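PDB 3T6Q: CD180 antigen from Mus musculus, which may cooperate with MD-1 and TLR4 in the innate immune response of B cells to bacterial lipopolysaccharide, leading to NF-kappa-B activation. Local coordinates for residues A[108-113]-A[132-137]; A[115-120]-A[139-144]; A[158-163]-A[182-187]. One frame throughout, in Å; residues are numbered along the deposited sequence.

Interaction 1 of 3, residues A[108-113]-A[132-137]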
ATOM      1  N   LYS A 108      -3.358  14.279  21.202  1.00 21.92           N
ATOM      2  CA  LYS A 108      -3.664  15.376  20.262  1.00 24.05           C
ATOM      3  C   LYS A 108      -3.297  15.130  18.785  1.00 22.04           C
ATOM      4  O   LYS A 108      -4.060  15.514  17.883  1.00 25.62           O
ATOM      5  CB  LYS A 108      -3.099  16.683  20.773  1.00 28.20           C
ATOM      6  CG  LYS A 108      -3.757  17.078  22.115  1.00 30.57           C
ATOM      7  CD  LYS A 108      -3.944  18.564  22.288  1.00 48.27           C
ATOM      8  CE  LYS A 108      -2.635  19.322  22.226  1.00 46.30           C
ATOM      9  NZ  LYS A 108      -2.868  20.791  22.070  1.00 53.03           N
ATOM     10  N   HIS A 109      -2.190  14.427  18.555  1.00 21.31           N
ATOM     11  CA  HIS A 109      -1.664  14.246  17.170  1.00 20.12           C
ATOM     12  C   HIS A 109      -1.277  12.797  16.985  1.00 20.53           C
ATOM     13  O   HIS A 109      -0.513  12.226  17.774  1.00 18.73           O
ATOM     14  CB  HIS A 109      -0.435  15.128  16.985  1.00 19.36           C
ATOM     15  CG  HIS A 109      -0.612  16.553  17.525  1.00 22.56           C
ATOM     16  ND1 HIS A 109      -1.434  17.442  16.950  1.00 23.11           N
ATOM     17  CD2 HIS A 109      -0.062  17.190  18.650  1.00 24.67           C
ATOM     18  CE1 HIS A 109      -1.397  18.621  17.654  1.00 24.20           C
ATOM     19  NE2 HIS A 109      -0.555  18.455  18.692  1.00 28.42           N
ATOM     20  N   LEU A 110      -1.795  12.204  15.938  1.00 20.11           N
ATOM     21  CA  LEU A 110      -1.530  10.786  15.695  1.00 18.87           C
ATOM     22  C   LEU A 110      -1.065  10.665  14.248  1.00 20.92           C
ATOM     23  O   LEU A 110      -1.743  11.186  13.349  1.00 19.92           O
ATOM     24  CB  LEU A 110      -2.801   9.962  15.935  1.00 17.04           C
ATOM     25  CG  LEU A 110      -2.782   8.467  15.549  1.00 20.33           C
ATOM     26  CD1 LEU A 110      -1.738   7.747  16.368  1.00 16.31           C
ATOM     27  CD2 LEU A 110      -4.126   7.809  15.797  1.00 21.38           C
ATOM     28  N   PHE A 111       0.081  10.007  14.044  1.00 18.09           N
ATOM     29  CA  PHE A 111       0.635   9.763  12.682  1.00 19.39           C
ATOM     30  C   PHE A 111       0.516   8.268  12.363  1.00 20.43           C
ATOM     31  O   PHE A 111       1.037   7.393  13.093  1.00 18.88           O
ATOM     32  CB  PHE A 111       2.077  10.209  12.639  1.00 19.79           C
ATOM     33  CG  PHE A 111       2.250  11.705  12.880  1.00 23.67           C
ATOM     34  CD1 PHE A 111       2.435  12.587  11.807  1.00 21.36           C
ATOM     35  CD2 PHE A 111       2.104  12.250  14.182  1.00 22.39           C
ATOM     36  CE1 PHE A 111       2.601  13.965  12.017  1.00 19.97           C
ATOM     37  CE2 PHE A 111       2.218  13.644  14.392  1.00 25.25           C
ATOM     38  CZ  PHE A 111       2.470  14.495  13.302  1.00 24.85           C
ATOM     39  N   PHE A 112      -0.207   7.987  11.308  1.00 19.01           N
ATOM     40  CA  PHE A 112      -0.469   6.610  10.870  1.00 19.32           C
ATOM     41  C   PHE A 112      -0.120   6.507   9.371  1.00 18.36           C
ATOM     42  O   PHE A 112      -0.787   5.824   8.610  1.00 17.30           O
ATOM     43  CB  PHE A 112      -1.942   6.286  11.107  1.00 20.64           C
ATOM     44  CG  PHE A 112      -2.163   5.077  11.958  1.00 25.06           C
ATOM     45  CD1 PHE A 112      -2.551   3.869  11.380  1.00 29.88           C
ATOM     46  CD2 PHE A 112      -2.004   5.153  13.346  1.00 28.43           C
ATOM     47  CE1 PHE A 112      -2.761   2.746  12.154  1.00 25.83           C
ATOM     48  CE2 PHE A 112      -2.236   4.025  14.138  1.00 26.91           C
ATOM     49  CZ  PHE A 112      -2.588   2.831  13.535  1.00 28.89           C
ATOM     50  N   ILE A 113       0.959   7.179   8.980  1.00 16.51           N
ATOM     51  CA  ILE A 113       1.356   7.280   7.565  1.00 16.64           C
ATOM     52  C   ILE A 113       1.921   5.933   7.060  1.00 16.62           C
ATOM     53  O   ILE A 113       2.710   5.273   7.736  1.00 17.81           O
ATOM     54  CB  ILE A 113       2.368   8.471   7.406  1.00 17.36           C
ATOM     55  CG1 ILE A 113       1.663   9.815   7.666  1.00 15.58           C
ATOM     56  CG2 ILE A 113       3.063   8.470   6.029  1.00 16.98           C
ATOM     57  CD1 ILE A 113       2.613  10.974   8.001  1.00 17.23           C
ATOM     58  N   GLU A 132      -6.546  16.488  17.724  1.00 24.66           N
ATOM     59  CA  GLU A 132      -6.313  17.691  16.911  1.00 26.14           C
ATOM     60  C   GLU A 132      -5.766  17.434  15.493  1.00 24.58           C
ATOM     61  O   GLU A 132      -6.140  18.142  14.578  1.00 22.95           O
ATOM     62  CB  GLU A 132      -5.335  18.610  17.609  1.00 24.58           C
ATOM     63  CG  GLU A 132      -5.884  19.103  18.922  1.00 40.56           C
ATOM     64  CD  GLU A 132      -5.019  20.180  19.538  1.00 50.19           C
ATOM     65  OE1 GLU A 132      -5.342  20.601  20.669  1.00 57.79           O
ATOM     66  OE2 GLU A 132      -4.027  20.604  18.898  1.00 54.71           O
ATOM     67  N   SER A 133      -4.898  16.436  15.335  1.00 23.55           N
ATOM     68  CA  SER A 133      -4.238  16.139  14.040  1.00 21.93           C
ATOM     69  C   SER A 133      -4.318  14.653  13.768  1.00 23.67           C
ATOM     70  O   SER A 133      -3.978  13.857  14.639  1.00 22.28           O
ATOM     71  CB  SER A 133      -2.758  16.510  14.097  1.00 22.74           C
ATOM     72  OG  SER A 133      -2.602  17.889  14.289  1.00 38.77           O
ATOM     73  N   LEU A 134      -4.700  14.274  12.548  1.00 21.37           N
ATOM     74  CA  LEU A 134      -4.654  12.887  12.159  1.00 23.98           C
ATOM     75  C   LEU A 134      -3.958  12.786  10.790  1.00 23.00           C
ATOM     76  O   LEU A 134      -4.503  13.300   9.798  1.00 21.28           O
ATOM     77  CB  LEU A 134      -6.089  12.371  12.025  1.00 23.78           C
ATOM     78  CG  LEU A 134      -6.415  10.914  12.372  1.00 29.68           C
ATOM     79  CD1 LEU A 134      -7.622  10.380  11.618  1.00 30.05           C
ATOM     80  CD2 LEU A 134      -5.268   9.913  12.430  1.00 29.98           C
ATOM     81  N   TYR A 135      -2.815  12.100  10.718  1.00 20.52           N
ATOM     82  CA  TYR A 135      -2.060  11.973   9.457  1.00 17.49           C
ATOM     83  C   TYR A 135      -2.216  10.540   8.932  1.00 17.67           C
ATOM     84  O   TYR A 135      -1.784   9.600   9.566  1.00 20.61           O
ATOM     85  CB  TYR A 135      -0.583  12.282   9.722  1.00 20.80           C
ATOM     86  CG  TYR A 135      -0.366  13.745  10.062  1.00 20.64           C
ATOM     87  CD1 TYR A 135       0.106  14.651   9.087  1.00 20.95           C
ATOM     88  CD2 TYR A 135      -0.671  14.228  11.324  1.00 21.62           C
ATOM     89  CE1 TYR A 135       0.305  16.013   9.401  1.00 20.84           C
ATOM     90  CE2 TYR A 135      -0.466  15.580  11.646  1.00 21.77           C
ATOM     91  CZ  TYR A 135      -0.003  16.459  10.679  1.00 23.58           C
ATOM     92  OH  TYR A 135       0.196  17.803  11.020  1.00 22.26           O
ATOM     93  N   LEU A 136      -2.840  10.415   7.780  1.00 17.61           N
ATOM     94  CA  LEU A 136      -3.202   9.129   7.200  1.00 17.27           C
ATOM     95  C   LEU A 136      -2.567   8.975   5.806  1.00 18.00           C
ATOM     96  O   LEU A 136      -3.069   8.234   4.985  1.00 17.88           O
ATOM     97  CB  LEU A 136      -4.708   9.110   7.096  1.00 16.80           C
ATOM     98  CG  LEU A 136      -5.454   9.229   8.474  1.00 17.55           C
ATOM     99  CD1 LEU A 136      -6.955   9.201   8.210  1.00 19.20           C
ATOM    100  CD2 LEU A 136      -5.073   8.085   9.408  1.00 18.68           C
ATOM    101  N   GLY A 137      -1.498   9.717   5.546  1.00 20.22           N
ATOM    102  CA  GLY A 137      -0.875   9.737   4.165  1.00 20.51           C
ATOM    103  C   GLY A 137      -0.302   8.398   3.697  1.00 20.24           C
ATOM    104  O   GLY A 137       0.049   7.543   4.528  1.00 22.54           O
TER
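F111 and Y135 lay their rings one on the other in an offset stack, the planes only 11° apart and the centroids 4.2 Å apart. F111 CE1 sits over the rim of the Y135 ring, 3.4 Å from Y135 CD2, while L110 O lies in plane at the edge of the tyrosine. In both residues CG is anti to the carbonyl carbon (chi1 -63° in F111, -68° in Y135); paired positions with the same first torsion put both CG atoms on one side, and the flat rings can then stack. The H109 ring carries K108 CB over one face, and S133 CB meets it in plane at the edge, where H109 ND1 and S133 OG share a hydrogen bond of 2.9 Å. Serine is small enough to present its hydroxyl there. Just before the strands begin, K108 NZ reaches E132 OE1 at 2.8 Å, a salt bridge in which the ammonium nitrogen comes from above the carboxylate plane. K108 O is gripped twice, by E132 N at 2.7 Å and by S133 N at 2.8 Å. On the opposite face L110 CD2 meets L134 CD2 at 4.1 Å, branched leucines filling the solenoid interior. F111 and Y135 also pack on basic side chains of another protein's chain. Strands 109-111 and 133-135, of leucine-rich repeats 4 and 5, run parallel between strands 85-87 and 157-159.

Interaction 2 of 3, residues A[115-120]-A[139-144]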
ATOM      1  N   THR A 115       0.974   2.886   6.677  1.00 17.99           N
ATOM      2  CA  THR A 115       0.749   1.716   7.533  1.00 17.48           C
ATOM      3  C   THR A 115      -0.024   0.627   6.784  1.00 19.67           C
ATOM      4  O   THR A 115      -0.486  -0.353   7.397  1.00 22.25           O
ATOM      5  CB  THR A 115      -0.029   2.122   8.805  1.00 18.09           C
ATOM      6  OG1 THR A 115      -1.146   2.919   8.394  1.00 18.42           O
ATOM      7  CG2 THR A 115       0.902   2.945   9.722  1.00 16.28           C
ATOM      8  N   GLY A 116      -0.246   0.816   5.492  1.00 22.77           N
ATOM      9  CA  GLY A 116      -0.935  -0.188   4.688  1.00 19.06           C
ATOM     10  C   GLY A 116      -2.446  -0.214   4.792  1.00 22.12           C
ATOM     11  O   GLY A 116      -3.092  -1.112   4.231  1.00 20.61           O
ATOM     12  N   ILE A 117      -3.039   0.741   5.507  1.00 22.08           N
ATOM     13  CA  ILE A 117      -4.463   0.641   5.835  1.00 21.27           C
ATOM     14  C   ILE A 117      -5.330   1.089   4.662  1.00 22.44           C
ATOM     15  O   ILE A 117      -4.943   1.952   3.874  1.00 24.55           O
ATOM     16  CB  ILE A 117      -4.825   1.435   7.116  1.00 22.47           C
ATOM     17  CG1 ILE A 117      -4.646   2.937   6.887  1.00 21.52           C
ATOM     18  CG2 ILE A 117      -3.952   0.926   8.278  1.00 20.75           C
ATOM     19  CD1 ILE A 117      -5.291   3.817   7.986  1.00 20.96           C
ATOM     20  N   SER A 118      -6.522   0.528   4.543  1.00 23.09           N
ATOM     21  CA  SER A 118      -7.384   0.949   3.448  1.00 25.06           C
ATOM     22  C   SER A 118      -8.611   1.701   3.950  1.00 23.82           C
ATOM     23  O   SER A 118      -9.442   2.136   3.164  1.00 22.15           O
ATOM     24  CB  SER A 118      -7.781  -0.260   2.620  1.00 30.40           C
ATOM     25  OG  SER A 118      -8.427  -1.190   3.460  1.00 35.62           O
ATOM     26  N   SER A 119      -8.704   1.865   5.262  1.00 20.98           N
ATOM     27  CA  SER A 119      -9.900   2.424   5.878  1.00 26.43           C
ATOM     28  C   SER A 119      -9.560   3.053   7.207  1.00 23.81           C
ATOM     29  O   SER A 119      -8.752   2.496   7.950  1.00 24.29           O
ATOM     30  CB  SER A 119     -10.893   1.285   6.145  1.00 36.19           C
ATOM     31  OG  SER A 119     -12.164   1.848   6.313  1.00 47.01           O
ATOM     32  N   ILE A 120     -10.176   4.201   7.508  1.00 24.86           N
ATOM     33  CA  ILE A 120      -9.968   4.910   8.763  1.00 28.55           C
ATOM     34  C   ILE A 120     -10.459   4.044   9.942  1.00 26.55           C
ATOM     35  O   ILE A 120      -9.909   4.123  11.058  1.00 25.41           O
ATOM     36  CB  ILE A 120     -10.648   6.326   8.750  1.00 34.55           C
ATOM     37  CG1 ILE A 120     -10.144   7.139   7.523  1.00 36.98           C
ATOM     38  CG2 ILE A 120     -10.364   7.064  10.065  1.00 32.91           C
ATOM     39  CD1 ILE A 120     -11.124   8.108   6.828  1.00 34.37           C
ATOM     40  N   ASN A 139      -1.333   5.666   2.187  1.00 17.36           N
ATOM     41  CA  ASN A 139      -2.095   4.458   2.465  1.00 18.17           C
ATOM     42  C   ASN A 139      -2.932   4.020   1.274  1.00 19.48           C
ATOM     43  O   ASN A 139      -2.606   4.413   0.143  1.00 25.25           O
ATOM     44  CB  ASN A 139      -2.934   4.674   3.742  1.00 17.65           C
ATOM     45  CG  ASN A 139      -2.073   4.613   4.988  1.00 20.06           C
ATOM     46  OD1 ASN A 139      -1.214   3.720   5.118  1.00 19.99           O
ATOM     47  ND2 ASN A 139      -2.263   5.556   5.883  1.00 17.66           N
ATOM     48  N   HIS A 140      -3.993   3.223   1.485  1.00 19.57           N
ATOM     49  CA  HIS A 140      -4.860   2.780   0.382  1.00 20.90           C
ATOM     50  C   HIS A 140      -6.249   3.369   0.566  1.00 21.67           C
ATOM     51  O   HIS A 140      -7.257   2.807   0.104  1.00 21.86           O
ATOM     52  CB  HIS A 140      -5.027   1.229   0.342  1.00 23.28           C
ATOM     53  CG  HIS A 140      -3.753   0.452   0.083  1.00 29.58           C
ATOM     54  ND1 HIS A 140      -3.302   0.177  -1.164  1.00 30.65           N
ATOM     55  CD2 HIS A 140      -2.850  -0.153   0.969  1.00 30.86           C
ATOM     56  CE1 HIS A 140      -2.161  -0.542  -1.082  1.00 29.35           C
ATOM     57  NE2 HIS A 140      -1.884  -0.745   0.222  1.00 29.57           N
ATOM     58  N   ILE A 141      -6.329   4.473   1.275  1.00 21.43           N
ATOM     59  CA  ILE A 141      -7.633   5.035   1.692  1.00 22.83           C
ATOM     60  C   ILE A 141      -8.307   5.634   0.459  1.00 25.01           C
ATOM     61  O   ILE A 141      -7.653   6.340  -0.350  1.00 23.19           O
ATOM     62  CB  ILE A 141      -7.411   6.117   2.787  1.00 20.86           C
ATOM     63  CG1 ILE A 141      -6.912   5.449   4.076  1.00 22.19           C
ATOM     64  CG2 ILE A 141      -8.690   6.890   3.112  1.00 24.30           C
ATOM     65  CD1 ILE A 141      -6.390   6.413   5.149  1.00 22.67           C
ATOM     66  N   SER A 142      -9.607   5.405   0.292  1.00 23.17           N
ATOM     67  CA  SER A 142     -10.259   5.979  -0.889  1.00 23.18           C
ATOM     68  C   SER A 142     -11.452   6.853  -0.544  1.00 25.51           C
ATOM     69  O   SER A 142     -12.154   7.298  -1.417  1.00 24.92           O
ATOM     70  CB  SER A 142     -10.696   4.896  -1.859  1.00 24.38           C
ATOM     71  OG  SER A 142     -11.567   4.009  -1.175  1.00 28.76           O
ATOM     72  N   SER A 143     -11.641   7.135   0.726  1.00 28.14           N
ATOM     73  CA  SER A 143     -12.684   8.056   1.135  1.00 30.24           C
ATOM     74  C   SER A 143     -12.195   8.870   2.313  1.00 24.83           C
ATOM     75  O   SER A 143     -11.492   8.347   3.168  1.00 27.52           O
ATOM     76  CB  SER A 143     -13.929   7.258   1.573  1.00 33.38           C
ATOM     77  OG  SER A 143     -14.930   8.160   2.013  1.00 38.02           O
ATOM     78  N   ILE A 144     -12.610  10.133   2.389  1.00 22.54           N
ATOM     79  CA  ILE A 144     -12.296  10.969   3.566  1.00 23.19           C
ATOM     80  C   ILE A 144     -13.297  10.790   4.750  1.00 23.80           C
ATOM     81  O   ILE A 144     -13.054  11.289   5.859  1.00 26.98           O
ATOM     82  CB  ILE A 144     -12.162  12.470   3.164  1.00 23.26           C
ATOM     83  CG1 ILE A 144     -13.504  13.075   2.812  1.00 25.48           C
ATOM     84  CG2 ILE A 144     -11.314  12.621   1.893  1.00 25.89           C
ATOM     85  CD1 ILE A 144     -13.486  14.588   2.819  1.00 27.06           C
TER
HETATM   86  O   HOH W   1     -11.201   4.317   2.545  1.00 26.51           O
HETATM   87  O   HOH W   2      -9.871   2.063   0.171  1.00 31.83           O
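N139 reaches across to T115 and G116 with its amide oxygen, in the role of the asparagine of the leucine-rich repeat consensus LxxLxLxxNxL; T115 holds the same position one repeat earlier. N139 OD1 accepts from T115 N at 2.8 Å, in the amide plane and on a lone pair, and more weakly from G116 N at 3.1 Å. N139 ND2 turns to F112 O, which also receives T115 OG1, so both ends of the buried amide are satisfied by backbone. Asparagine suits the place because it donates and accepts from one short side chain. G116 follows with a positive phi of 80°, a turn that glycine makes easily.

The packing is tight beside this amide. I117 CG1 touches N139 CG at 3.6 Å, placed there by a first torsion that sets it between the backbone N and the carbonyl carbon (chi1 66°). I117 CD1 then meets I141 CD1 at 4.0 Å, the two isoleucines side by side, their beta-branched chains filling the interior. I117 O is tied to H140 N at 2.9 Å.

Beyond it the contact becomes looser and wetter. S118 CB rests against H140 CB at 3.9 Å, the serine being exposed, and the H140 ring stacks on H140 of the second subunit. Two waters take over from direct bonds at S118 O. One links it to S142 N; the other donates to both S118 O and H140 O, the latter at 2.7 Å, and accepts from S142 OG at 2.9 Å.

Interaction 3 of 3, residues A[158-163]-A[182-187]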
ATOM      1  N   LEU A 158      -6.464  17.234   9.064  1.00 19.84           N
ATOM      2  CA  LEU A 158      -6.792  15.931   8.582  1.00 21.79           C
ATOM      3  C   LEU A 158      -5.981  15.775   7.289  1.00 21.04           C
ATOM      4  O   LEU A 158      -6.257  16.455   6.312  1.00 19.79           O
ATOM      5  CB  LEU A 158      -8.267  15.851   8.233  1.00 23.42           C
ATOM      6  CG  LEU A 158      -9.145  14.658   8.597  1.00 34.04           C
ATOM      7  CD1 LEU A 158     -10.392  14.529   7.712  1.00 30.25           C
ATOM      8  CD2 LEU A 158      -8.439  13.310   8.824  1.00 25.89           C
ATOM      9  N   ASP A 159      -5.018  14.864   7.281  1.00 20.78           N
ATOM     10  CA  ASP A 159      -4.061  14.789   6.189  1.00 17.31           C
ATOM     11  C   ASP A 159      -4.122  13.443   5.468  1.00 18.88           C
ATOM     12  O   ASP A 159      -3.840  12.395   6.067  1.00 17.66           O
ATOM     13  CB  ASP A 159      -2.676  15.064   6.771  1.00 18.50           C
ATOM     14  CG  ASP A 159      -1.600  15.277   5.694  1.00 19.41           C
ATOM     15  OD1 ASP A 159      -1.465  14.440   4.770  1.00 20.87           O
ATOM     16  OD2 ASP A 159      -0.877  16.306   5.769  1.00 19.38           O
ATOM     17  N   PHE A 160      -4.476  13.483   4.184  1.00 16.97           N
ATOM     18  CA  PHE A 160      -4.592  12.294   3.362  1.00 18.36           C
ATOM     19  C   PHE A 160      -3.598  12.315   2.188  1.00 18.76           C
ATOM     20  O   PHE A 160      -3.859  11.703   1.162  1.00 18.37           O
ATOM     21  CB  PHE A 160      -5.999  12.162   2.792  1.00 19.57           C
ATOM     22  CG  PHE A 160      -7.099  11.910   3.807  1.00 22.04           C
ATOM     23  CD1 PHE A 160      -7.405  10.607   4.242  1.00 21.40           C
ATOM     24  CD2 PHE A 160      -7.905  12.967   4.254  1.00 23.47           C
ATOM     25  CE1 PHE A 160      -8.465  10.383   5.142  1.00 24.66           C
ATOM     26  CE2 PHE A 160      -8.956  12.747   5.154  1.00 23.53           C
ATOM     27  CZ  PHE A 160      -9.250  11.456   5.587  1.00 22.53           C
ATOM     28  N   GLN A 161      -2.471  13.011   2.335  1.00 18.22           N
ATOM     29  CA  GLN A 161      -1.511  13.155   1.219  1.00 20.52           C
ATOM     30  C   GLN A 161      -1.173  11.780   0.599  1.00 18.98           C
ATOM     31  O   GLN A 161      -0.898  10.847   1.326  1.00 20.47           O
ATOM     32  CB  GLN A 161      -0.221  13.808   1.728  1.00 19.88           C
ATOM     33  CG  GLN A 161       0.867  13.839   0.648  1.00 24.58           C
ATOM     34  CD  GLN A 161       1.991  14.839   0.883  1.00 30.92           C
ATOM     35  OE1 GLN A 161       3.099  14.664   0.358  1.00 37.57           O
ATOM     36  NE2 GLN A 161       1.708  15.905   1.605  1.00 27.15           N
ATOM     37  N   ASN A 162      -1.194  11.650  -0.732  1.00 16.88           N
ATOM     38  CA  ASN A 162      -0.760  10.384  -1.351  1.00 18.01           C
ATOM     39  C   ASN A 162      -1.667   9.166  -1.034  1.00 18.44           C
ATOM     40  O   ASN A 162      -1.202   8.142  -0.538  1.00 18.81           O
ATOM     41  CB  ASN A 162       0.723  10.088  -1.006  1.00 18.80           C
ATOM     42  CG  ASN A 162       1.308   8.941  -1.833  1.00 23.01           C
ATOM     43  OD1 ASN A 162       0.957   8.749  -3.003  1.00 23.27           O
ATOM     44  ND2 ASN A 162       2.242   8.226  -1.254  1.00 23.08           N
ATOM     45  N   ASN A 163      -2.967   9.270  -1.349  1.00 18.95           N
ATOM     46  CA  ASN A 163      -3.902   8.158  -1.140  1.00 20.17           C
ATOM     47  C   ASN A 163      -4.657   7.921  -2.439  1.00 20.71           C
ATOM     48  O   ASN A 163      -4.220   8.368  -3.483  1.00 23.47           O
ATOM     49  CB  ASN A 163      -4.825   8.429   0.074  1.00 21.40           C
ATOM     50  CG  ASN A 163      -4.218   7.936   1.394  1.00 20.14           C
ATOM     51  OD1 ASN A 163      -4.127   6.740   1.619  1.00 22.66           O
ATOM     52  ND2 ASN A 163      -3.771   8.845   2.241  1.00 19.12           N
ATOM     53  N   LEU A 182     -10.864  23.813   9.773  1.00 24.45           N
ATOM     54  CA  LEU A 182     -10.130  22.596   9.515  1.00 26.80           C
ATOM     55  C   LEU A 182      -9.184  22.779   8.300  1.00 24.82           C
ATOM     56  O   LEU A 182      -9.521  23.499   7.343  1.00 21.24           O
ATOM     57  CB  LEU A 182     -11.113  21.474   9.263  1.00 27.21           C
ATOM     58  CG  LEU A 182     -10.605  20.081   8.890  1.00 29.33           C
ATOM     59  CD1 LEU A 182      -9.832  19.452  10.037  1.00 30.12           C
ATOM     60  CD2 LEU A 182     -11.832  19.245   8.615  1.00 33.32           C
ATOM     61  N   SER A 183      -8.021  22.122   8.365  1.00 24.40           N
ATOM     62  CA  SER A 183      -7.081  22.070   7.238  1.00 22.89           C
ATOM     63  C   SER A 183      -7.113  20.656   6.756  1.00 23.91           C
ATOM     64  O   SER A 183      -6.869  19.727   7.528  1.00 25.34           O
ATOM     65  CB  SER A 183      -5.665  22.432   7.648  1.00 23.80           C
ATOM     66  OG  SER A 183      -5.602  23.797   8.061  1.00 25.65           O
ATOM     67  N   LEU A 184      -7.445  20.481   5.492  1.00 20.18           N
ATOM     68  CA  LEU A 184      -7.671  19.156   4.963  1.00 20.72           C
ATOM     69  C   LEU A 184      -6.659  19.018   3.804  1.00 20.75           C
ATOM     70  O   LEU A 184      -6.684  19.818   2.880  1.00 18.42           O
ATOM     71  CB  LEU A 184      -9.089  19.102   4.439  1.00 19.64           C
ATOM     72  CG  LEU A 184      -9.901  17.825   4.247  1.00 32.04           C
ATOM     73  CD1 LEU A 184     -10.726  17.902   2.959  1.00 27.14           C
ATOM     74  CD2 LEU A 184      -9.137  16.494   4.330  1.00 25.30           C
ATOM     75  N   ASN A 185      -5.714  18.083   3.902  1.00 18.52           N
ATOM     76  CA  ASN A 185      -4.698  17.932   2.847  1.00 18.73           C
ATOM     77  C   ASN A 185      -5.029  16.748   1.945  1.00 16.88           C
ATOM     78  O   ASN A 185      -4.993  15.573   2.389  1.00 20.02           O
ATOM     79  CB  ASN A 185      -3.296  17.777   3.477  1.00 17.29           C
ATOM     80  CG  ASN A 185      -2.192  17.723   2.411  1.00 21.10           C
ATOM     81  OD1 ASN A 185      -2.464  17.899   1.217  1.00 21.65           O
ATOM     82  ND2 ASN A 185      -0.974  17.397   2.824  1.00 20.51           N
ATOM     83  N   LEU A 186      -5.378  17.035   0.691  1.00 17.32           N
ATOM     84  CA  LEU A 186      -5.584  15.998  -0.320  1.00 16.75           C
ATOM     85  C   LEU A 186      -4.510  15.983  -1.433  1.00 17.31           C
ATOM     86  O   LEU A 186      -4.733  15.419  -2.514  1.00 16.29           O
ATOM     87  CB  LEU A 186      -6.971  16.097  -0.957  1.00 18.73           C
ATOM     88  CG  LEU A 186      -8.084  15.738   0.026  1.00 22.35           C
ATOM     89  CD1 LEU A 186      -9.444  16.284  -0.422  1.00 21.21           C
ATOM     90  CD2 LEU A 186      -8.142  14.207   0.178  1.00 23.64           C
ATOM     91  N   ASN A 187      -3.355  16.580  -1.148  1.00 15.90           N
ATOM     92  CA  ASN A 187      -2.190  16.532  -2.060  1.00 16.36           C
ATOM     93  C   ASN A 187      -1.948  15.106  -2.534  1.00 17.52           C
ATOM     94  O   ASN A 187      -1.898  14.209  -1.724  1.00 16.44           O
ATOM     95  CB  ASN A 187      -0.936  17.038  -1.299  1.00 18.89           C
ATOM     96  CG  ASN A 187       0.327  17.063  -2.164  1.00 20.81           C
ATOM     97  OD1 ASN A 187       0.262  16.978  -3.390  1.00 21.47           O
ATOM     98  ND2 ASN A 187       1.480  17.193  -1.523  1.00 23.26           N
TER
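F160 N donates to N185 O at 2.8 Å, and N162 N makes an equally short bond to N187 O, so that the pairing runs on past the end of strand 157-159. Before them, L158 N bonds to S183 O and N185 N to L158 O. D159 and N185 lie side by side on one face of the strands. N185 ND2 donates to D159 OD2 at 3.1 Å, approaching from above the carboxylate plane, with the acceptor close to the amide plane. In both residues CG is anti to the backbone N (chi1 -169° and -176°), and each forms an Asx turn: D159 OD1 takes Q161 N at 3.0 Å, and N185 OD1 takes N187 N at 2.9 Å. Short acidic and amide side chains suit these positions, since one oxygen can close the turn while the other polar atom bridges the strands. The other face is apolar. L184 CD2 lies in plane at the edge of the F160 ring, 3.7 Å from F160 CD2, and touches L158 CB as well; L186 CD2 reaches F160 CB at 4.0 Å. N163 ND2 closes onto F160 O from above the carbonyl plane, and N189 reaches the same oxygen. Asparagines such as N163 and N189, with parallel strands whose inward side chains are mostly leucine and F160 at one leucine position, are characteristic of the leucine-rich repeat solenoid, shared by Toll-like receptors.

Overall arrangement
The three contacts sample successive turns of one solenoid. Interactions 1 and 3 lie on its parallel-strand side, their centres about 10 Å apart, joined where strands 133-135 and 157-159 pair: L136 N meets D159 O at 2.8 Å. Interaction 2 covers the loops that follow the strands of interaction 1, centre to centre about 13 Å from it and about 12 Å from interaction 3. The consensus asparagine N163 ties interaction 3 to both others, N163 ND2 reaching L136 O at 2.9 Å and N163 OD1 lying 3.2 Å from I141 N. The surroundings differ: interactions 1 and 3 touch the chain of another protein, whereas interaction 2 meets the second copy of CD180.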